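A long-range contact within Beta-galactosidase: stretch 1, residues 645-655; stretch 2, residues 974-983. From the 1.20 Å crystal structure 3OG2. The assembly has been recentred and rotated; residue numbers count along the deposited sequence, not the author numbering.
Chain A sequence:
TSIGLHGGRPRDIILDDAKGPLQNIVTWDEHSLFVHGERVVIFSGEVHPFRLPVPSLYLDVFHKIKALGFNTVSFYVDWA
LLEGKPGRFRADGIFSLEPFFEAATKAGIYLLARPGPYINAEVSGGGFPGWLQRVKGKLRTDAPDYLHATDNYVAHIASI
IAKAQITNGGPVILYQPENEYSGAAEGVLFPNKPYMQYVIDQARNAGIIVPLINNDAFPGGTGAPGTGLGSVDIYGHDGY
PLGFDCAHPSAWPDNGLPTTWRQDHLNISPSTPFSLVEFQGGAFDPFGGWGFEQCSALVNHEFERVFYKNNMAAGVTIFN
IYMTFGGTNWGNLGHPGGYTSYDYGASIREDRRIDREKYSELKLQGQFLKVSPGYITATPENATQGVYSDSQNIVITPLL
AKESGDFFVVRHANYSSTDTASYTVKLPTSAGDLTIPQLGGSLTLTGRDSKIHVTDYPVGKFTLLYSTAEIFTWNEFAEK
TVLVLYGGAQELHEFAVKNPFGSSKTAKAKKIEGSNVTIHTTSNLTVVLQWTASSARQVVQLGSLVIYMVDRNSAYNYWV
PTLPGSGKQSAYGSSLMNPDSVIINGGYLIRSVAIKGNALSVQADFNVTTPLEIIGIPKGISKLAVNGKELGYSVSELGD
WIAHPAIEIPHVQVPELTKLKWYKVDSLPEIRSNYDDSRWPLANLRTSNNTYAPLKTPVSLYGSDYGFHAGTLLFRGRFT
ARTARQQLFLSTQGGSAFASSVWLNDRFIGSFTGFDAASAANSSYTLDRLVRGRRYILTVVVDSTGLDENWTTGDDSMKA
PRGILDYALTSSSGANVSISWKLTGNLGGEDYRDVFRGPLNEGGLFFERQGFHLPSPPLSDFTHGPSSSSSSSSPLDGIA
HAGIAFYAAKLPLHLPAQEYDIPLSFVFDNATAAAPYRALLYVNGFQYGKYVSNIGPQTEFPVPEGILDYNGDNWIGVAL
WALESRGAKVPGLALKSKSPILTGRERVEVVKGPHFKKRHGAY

Stretch 1, residues 645-655: PAIEIPHVQVP
Stretch 2, residues 974-983: ALKSKSPILT

Residues 645-655 and 974-983 of Beta-galactosidase, at least 320 positions apart wherever they touch, run in nearly opposite directions: the CA 646 to 655 and CA 975 to 982 vectors lie 168° apart. Stretch 1 is extended throughout but forms no regular strand; its phi/psi values run from -62/129 at Ala646 through -107/108 at Ile649 and -82/163 at Pro650 to -123/160 at Val654 and -63/148 at Pro655. Stretch 2 is strand at 974-977 (Leu975 -88/128, Ser977 -117/149), passes through Lys978 (-92/168), Ser979 (-58/132) and Pro980 (-64/140), and is strand again at 981-982 (-110/121 and -68/124). Two CA pairs set the register: Ile649 CA to Pro980 CA at 6.2 Å and Val654 CA to Leu975 CA at 7.2 Å. No direct hydrogen bond crosses the interface; van der Waals contacts bury 511 Å², both sides summed, and several set a side chain against a backbone carbonyl. One water links the backbones at the Leu975 end, donating to Pro655 O (3.1 Å) and accepting from Leu975 N (2.9 Å).

Pro980, pucker C-gamma endo, is buried and has the largest covered area, 86 Å². Pro980 CG lies 3.8 Å from Ile649 CG2, 3.7 Å from Pro650 CD and 4.3 Å from Val652 CG2, apolar contacts that gather three residues around one ring carbon. The same Pro980 CG approaches Pro650 O to 3.2 Å, a tight van der Waals contact. Ile649 (chi1 -55°, chi2 -61°, both m) starts sideways, but its end comes nearer; its methyl Ile649 CG2 also packs against two oxygens, Pro980 O at 3.6 Å and Ser979 OG at 3.9 Å, without hydrogen bonding. Pro650 is also C-gamma endo.

At one end, Leu982 (chi1 t, chi2 p) makes an apolar contact from CD2 to Ile647 CG1 (4.3 Å; Ile647 is m, t), and Leu982 CD2 meets Ala646 O at 3.4 Å, methyl against carbonyl. At the other, Leu975, also t, p, makes apolar contacts from CD2 to Val654 CB (3.8 Å) and Pro655 CD (4.2 Å). Val654 chi1 is m (-69°), and Pro655 is C-gamma exo. Between these ends Val652 has an off-well chi1 of 148° and brings CG1 to 3.9 Å from Ser977 OG, a contact without a hydrogen bond; Ser977 chi1 is p. From His651 (chi1 t) to Val654 the CA-to-CB bonds alternate, away at His651 and Gln653, toward at Val652 and Val654, although the end of Gln653 comes nearer; in stretch 2 that of Lys976 (m, m, t, t) points away between those of Leu975 and Ser977, which point toward.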

# COMPACT_ATOMS: atom_id res chain seq x y z
N PRO A 645 -0.36 -0.16 32.94
CA PRO A 645 -0.84 1.17 32.54
C PRO A 645 -2.36 1.19 32.49
O PRO A 645 -3.08 0.21 32.19
CB PRO A 645 -0.25 1.38 31.14
CG PRO A 645 0.16 0.03 30.68
CD PRO A 645 0.46 -0.81 31.90
N ALA A 646 -2.89 2.38 32.77
CA ALA A 646 -4.33 2.63 32.66
C ALA A 646 -4.74 2.42 31.22
O ALA A 646 -4.10 2.96 30.31
CB ALA A 646 -4.68 4.06 33.09
N ILE A 647 -5.76 1.63 30.99
CA ILE A 647 -6.32 1.43 29.66
C ILE A 647 -7.84 1.47 29.78
O ILE A 647 -8.43 0.52 30.26
CB ILE A 647 -5.86 0.10 29.01
CG1 ILE A 647 -4.33 0.03 28.93
CG2 ILE A 647 -6.55 -0.12 27.66
CD1 ILE A 647 -3.83 -1.37 28.72
N GLU A 648 -8.45 2.56 29.39
CA GLU A 648 -9.90 2.64 29.32
C GLU A 648 -10.26 2.68 27.85
O GLU A 648 -9.71 3.53 27.12
CB GLU A 648 -10.36 3.90 30.02
CG GLU A 648 -9.80 4.02 31.45
CD GLU A 648 -10.93 3.61 32.38
OE1 GLU A 648 -11.37 4.43 33.22
OE2 GLU A 648 -11.31 2.43 32.15
N ILE A 649 -11.13 1.80 27.38
CA ILE A 649 -11.60 1.86 25.98
C ILE A 649 -13.04 2.38 26.03
O ILE A 649 -13.94 1.67 26.54
CB ILE A 649 -11.51 0.48 25.31
CG1 ILE A 649 -10.09 -0.11 25.40
CG2 ILE A 649 -12.02 0.49 23.86
CD1 ILE A 649 -9.01 0.72 24.73
N PRO A 650 -13.30 3.61 25.62
CA PRO A 650 -14.64 4.18 25.83
C PRO A 650 -15.60 3.73 24.75
O PRO A 650 -15.17 3.28 23.69
CB PRO A 650 -14.38 5.69 25.70
CG PRO A 650 -13.23 5.76 24.71
CD PRO A 650 -12.34 4.57 25.01
N HIS A 651 -16.86 3.92 25.06
CA HIS A 651 -17.92 3.85 24.09
C HIS A 651 -17.80 5.11 23.25
O HIS A 651 -17.61 6.21 23.75
CB HIS A 651 -19.28 3.83 24.79
CG HIS A 651 -20.40 3.91 23.79
ND1 HIS A 651 -20.73 2.84 22.98
CD2 HIS A 651 -21.23 4.91 23.42
CE1 HIS A 651 -21.74 3.20 22.18
NE2 HIS A 651 -22.07 4.45 22.42
N VAL A 652 -17.94 4.95 21.95
CA VAL A 652 -17.93 6.15 21.14
C VAL A 652 -19.28 6.29 20.42
O VAL A 652 -19.78 5.36 19.81
CB VAL A 652 -16.75 6.07 20.19
CG1 VAL A 652 -17.00 6.76 18.86
CG2 VAL A 652 -15.54 6.67 20.94
N GLN A 653 -19.78 7.49 20.53
CA GLN A 653 -20.98 7.86 19.80
C GLN A 653 -20.58 8.88 18.73
O GLN A 653 -19.87 9.88 18.91
CB GLN A 653 -22.11 8.39 20.67
CG GLN A 653 -23.43 7.65 20.51
CD GLN A 653 -23.93 7.32 19.13
OE1 GLN A 653 -25.04 7.75 18.74
NE2 GLN A 653 -23.21 6.52 18.33
N VAL A 654 -21.07 8.60 17.54
CA VAL A 654 -20.85 9.62 16.49
C VAL A 654 -22.22 10.03 15.95
O VAL A 654 -23.23 9.34 16.13
CB VAL A 654 -19.92 9.12 15.37
CG1 VAL A 654 -18.49 8.94 15.85
CG2 VAL A 654 -20.56 7.87 14.79
N PRO A 655 -22.27 11.18 15.32
CA PRO A 655 -23.56 11.66 14.84
C PRO A 655 -24.14 10.70 13.79
O PRO A 655 -23.39 10.06 13.06
CB PRO A 655 -23.23 13.00 14.17
CG PRO A 655 -21.89 13.37 14.64
CD PRO A 655 -21.16 12.12 15.00
N ALA A 974 -24.28 5.79 6.78
CA ALA A 974 -23.99 5.89 8.18
C ALA A 974 -22.50 6.10 8.37
O ALA A 974 -21.69 5.67 7.57
CB ALA A 974 -24.46 4.62 8.89
N LEU A 975 -22.14 6.76 9.44
CA LEU A 975 -20.77 6.87 9.89
C LEU A 975 -20.49 5.70 10.79
O LEU A 975 -21.26 5.51 11.73
CB LEU A 975 -20.70 8.26 10.52
CG LEU A 975 -19.38 8.80 10.94
CD1 LEU A 975 -18.52 9.01 9.68
CD2 LEU A 975 -19.56 10.08 11.74
N LYS A 976 -19.46 4.96 10.55
CA LYS A 976 -19.05 3.83 11.38
C LYS A 976 -17.71 4.10 12.03
O LYS A 976 -16.79 4.67 11.42
CB LYS A 976 -19.00 2.51 10.56
CG LYS A 976 -20.41 2.27 10.03
CD LYS A 976 -21.41 1.98 11.14
CE LYS A 976 -22.68 1.35 10.59
NZ LYS A 976 -23.46 0.60 11.61
N SER A 977 -17.57 3.66 13.28
CA SER A 977 -16.30 3.78 13.98
C SER A 977 -15.77 2.36 14.30
O SER A 977 -16.55 1.43 14.52
CB SER A 977 -16.40 4.59 15.26
OG SER A 977 -17.34 3.94 16.14
N LYS A 978 -14.45 2.24 14.33
CA LYS A 978 -13.83 1.00 14.83
C LYS A 978 -13.57 1.22 16.31
O LYS A 978 -13.68 2.34 16.83
CB LYS A 978 -12.58 0.71 14.04
CG LYS A 978 -12.80 0.63 12.53
CD LYS A 978 -13.70 -0.52 12.11
CE LYS A 978 -14.12 -0.35 10.64
NZ LYS A 978 -14.92 -1.52 10.21
N SER A 979 -13.24 0.14 16.99
CA SER A 979 -13.00 0.22 18.44
C SER A 979 -11.88 1.21 18.74
O SER A 979 -10.80 1.15 18.10
CB SER A 979 -12.66 -1.21 18.92
OG SER A 979 -12.52 -1.23 20.35
N PRO A 980 -12.08 2.11 19.70
CA PRO A 980 -11.04 3.12 19.94
C PRO A 980 -9.73 2.52 20.42
O PRO A 980 -9.74 1.61 21.26
CB PRO A 980 -11.63 4.01 21.06
CG PRO A 980 -12.85 3.34 21.53
CD PRO A 980 -13.24 2.28 20.58
N ILE A 981 -8.63 3.05 19.92
CA ILE A 981 -7.31 2.58 20.37
C ILE A 981 -6.65 3.66 21.21
O ILE A 981 -6.44 4.76 20.73
CB ILE A 981 -6.43 2.27 19.13
CG1 ILE A 981 -7.14 1.17 18.30
CG2 ILE A 981 -5.01 1.93 19.55
CD1 ILE A 981 -6.86 1.34 16.83
N LEU A 982 -6.34 3.33 22.45
CA LEU A 982 -5.62 4.30 23.29
C LEU A 982 -4.23 4.45 22.72
O LEU A 982 -3.54 3.44 22.53
CB LEU A 982 -5.59 3.74 24.72
CG LEU A 982 -4.97 4.68 25.76
CD1 LEU A 982 -5.80 5.93 25.96
CD2 LEU A 982 -4.79 3.92 27.07
N THR A 983 -3.83 5.70 22.40
CA THR A 983 -2.70 5.88 21.50
C THR A 983 -1.59 6.76 22.06
O THR A 983 -1.85 7.77 22.74
CB THR A 983 -3.19 6.42 20.12
OG1 THR A 983 -2.09 6.41 19.22
CG2 THR A 983 -3.61 7.89 20.21
O HOH W 1 -24.24 7.81 11.11